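Local atomic coordinates of putative lipoprotein GNA1162 (Neisseria meningitidis, PDB entry 4HRV), a protein that is of unknown function but, as a lipoprotein of the GNA1162-like (DUF799) family in the TolB_N clan, may bind lipid. Residues K111-D116 with G120-S125. The protein carries 3 engineered substitutions. Residues are numbered along the deposited sequence; the frame is centred on the assembly and turned at random.
Sequences KARLVD and GKELWS
The carbonyl oxygen of L114 is gripped by two successive amides of the facing strand: L123 N donates a nearly straight bond of 2.7 Å to L114 O, and W124 N adds a weak one of 3.4 Å to the same atom. With L123 and W124 both set against L114, this is a classic beta bulge. It shifts the antiparallel register by one residue, pairing L114 with W124 but V115 with E122. L114 N returns a bond to W124 O, and D116 N reaches K121 O at 2.7 Å, in the carbonyl plane. G120 N to D116 O then closes the turn, where D116 OD1 accepts from R118 N.

On one face L114 CB lies 4.0 Å from W124 CB. The indole, its CG anti to the backbone N (chi1 171°), reaches past L114 toward the start of 111-116, where CZ3 meets A112 CB obliquely at 3.9 Å. L123 sends CD1 over the backbone of D116, 3.5 Å from D116 N. On the other face R113 and E122 cross at about a right angle, with E122 OE2 beside R113 CD at 3.8 Å rather than at the guanidinium.

This is the turn end of the hairpin of strands 104-116 and 122-133. Strand 86-99 flanks the first, with Y89 against R113 and V115; the second subunit touches both strands: its E132 accepts from W124 NE1, while L141, on its helix 139-154, packs on L114.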
loop_
_atom_site.group_PDB
_atom_site.type_symbol
_atom_site.label_atom_id
_atom_site.label_comp_id
_atom_site.label_asym_id
_atom_site.label_seq_id
_atom_site.Cartn_x
_atom_site.Cartn_y
_atom_site.Cartn_z
ATOM N N LYS B 111 8.656 -6.385 -4.630
ATOM C CA LYS B 111 9.620 -6.394 -3.563
ATOM C C LYS B 111 10.731 -5.442 -3.981
ATOM O O LYS B 111 10.912 -5.173 -5.165
ATOM C CB LYS B 111 10.142 -7.809 -3.335
ATOM C CG LYS B 111 10.834 -8.427 -4.542
ATOM C CD LYS B 111 11.171 -9.887 -4.270
ATOM C CE LYS B 111 11.849 -10.540 -5.464
ATOM N NZ LYS B 111 12.138 -11.979 -5.211
ATOM N N ALA B 112 11.435 -4.880 -3.012
ATOM C CA ALA B 112 12.462 -3.907 -3.340
ATOM C C ALA B 112 13.583 -3.951 -2.330
ATOM O O ALA B 112 13.395 -4.405 -1.203
ATOM C CB ALA B 112 11.877 -2.511 -3.422
ATOM N N ARG B 113 14.765 -3.511 -2.756
ATOM C CA ARG B 113 15.873 -3.363 -1.845
ATOM C C ARG B 113 16.682 -2.131 -2.220
ATOM O O ARG B 113 16.847 -1.823 -3.400
ATOM C CB ARG B 113 16.751 -4.615 -1.861
ATOM C CG ARG B 113 17.502 -4.843 -3.156
ATOM C CD ARG B 113 18.216 -6.190 -3.146
ATOM N NE ARG B 113 19.254 -6.249 -4.176
ATOM C CZ ARG B 113 18.999 -6.472 -5.462
ATOM N NH1 ARG B 113 17.747 -6.657 -5.862
ATOM N NH2 ARG B 113 19.986 -6.506 -6.341
ATOM N N LEU B 114 17.172 -1.422 -1.207
ATOM C CA LEU B 114 18.018 -0.255 -1.425
ATOM C C LEU B 114 19.457 -0.628 -1.088
ATOM O O LEU B 114 19.734 -1.101 0.003
ATOM C CB LEU B 114 17.593 0.896 -0.520
ATOM C CG LEU B 114 18.332 2.205 -0.805
ATOM C CD1 LEU B 114 17.860 2.755 -2.138
ATOM C CD2 LEU B 114 18.129 3.239 0.300
ATOM N N VAL B 115 20.372 -0.432 -2.020
ATOM C CA VAL B 115 21.759 -0.786 -1.742
ATOM C C VAL B 115 22.729 0.377 -1.894
ATOM O O VAL B 115 22.599 1.213 -2.782
ATOM C CB VAL B 115 22.256 -1.987 -2.583
ATOM C CG1 VAL B 115 21.221 -3.066 -2.623
ATOM C CG2 VAL B 115 22.652 -1.553 -3.984
ATOM N N ASP B 116 23.715 0.400 -1.011
ATOM C CA ASP B 116 24.786 1.372 -1.068
ATOM C C ASP B 116 25.548 1.152 -2.373
ATOM O O ASP B 116 25.990 0.048 -2.660
ATOM C CB ASP B 116 25.691 1.181 0.154
ATOM C CG ASP B 116 26.841 2.180 0.210
ATOM O OD1 ASP B 116 27.515 2.396 -0.819
ATOM O OD2 ASP B 116 27.070 2.743 1.301
ATOM N N GLY B 120 27.857 -2.058 -2.245
ATOM C CA GLY B 120 26.871 -3.077 -2.492
ATOM C C GLY B 120 26.133 -3.511 -1.244
ATOM O O GLY B 120 25.384 -4.472 -1.295
ATOM N N LYS B 121 26.345 -2.821 -0.124
ATOM C CA LYS B 121 25.666 -3.194 1.111
ATOM C C LYS B 121 24.189 -2.842 1.051
ATOM O O LYS B 121 23.807 -1.772 0.588
ATOM C CB LYS B 121 26.310 -2.565 2.353
ATOM C CG LYS B 121 25.542 -2.900 3.640
ATOM C CD LYS B 121 26.136 -2.252 4.879
ATOM C CE LYS B 121 25.360 -2.646 6.137
ATOM N NZ LYS B 121 23.904 -2.282 6.080
ATOM N N GLU B 122 23.361 -3.757 1.530
ATOM C CA GLU B 122 21.930 -3.523 1.563
ATOM C C GLU B 122 21.571 -2.571 2.709
ATOM O O GLU B 122 21.967 -2.784 3.851
ATOM C CB GLU B 122 21.182 -4.845 1.703
ATOM C CG GLU B 122 19.670 -4.712 1.551
ATOM C CD GLU B 122 18.957 -6.050 1.560
ATOM O OE1 GLU B 122 18.427 -6.434 2.623
ATOM O OE2 GLU B 122 18.916 -6.712 0.501
ATOM N N LEU B 123 20.823 -1.522 2.393
ATOM C CA LEU B 123 20.462 -0.510 3.377
ATOM C C LEU B 123 19.018 -0.657 3.852
ATOM O O LEU B 123 18.667 -0.238 4.967
ATOM C CB LEU B 123 20.667 0.880 2.784
ATOM C CG LEU B 123 22.079 1.127 2.247
ATOM C CD1 LEU B 123 22.106 2.372 1.388
ATOM C CD2 LEU B 123 23.078 1.214 3.385
ATOM N N TRP B 124 18.181 -1.254 3.005
ATOM C CA TRP B 124 16.760 -1.397 3.305
ATOM C C TRP B 124 16.151 -2.439 2.384
ATOM O O TRP B 124 16.617 -2.616 1.264
ATOM C CB TRP B 124 16.049 -0.064 3.084
ATOM C CG TRP B 124 14.551 -0.155 3.165
ATOM C CD1 TRP B 124 13.793 -0.068 4.293
ATOM C CD2 TRP B 124 13.635 -0.346 2.079
ATOM N NE1 TRP B 124 12.459 -0.192 3.984
ATOM C CE2 TRP B 124 12.331 -0.360 2.630
ATOM C CE3 TRP B 124 13.785 -0.488 0.696
ATOM C CZ2 TRP B 124 11.185 -0.525 1.848
ATOM C CZ3 TRP B 124 12.641 -0.658 -0.085
ATOM C CH2 TRP B 124 11.358 -0.671 0.497
ATOM N N SER B 125 15.118 -3.133 2.855
ATOM C CA SER B 125 14.323 -3.990 1.974
ATOM C C SER B 125 12.880 -4.155 2.458
ATOM O O SER B 125 12.610 -4.171 3.657
ATOM C CB SER B 125 14.980 -5.355 1.753
ATOM O OG SER B 125 14.874 -6.175 2.896
#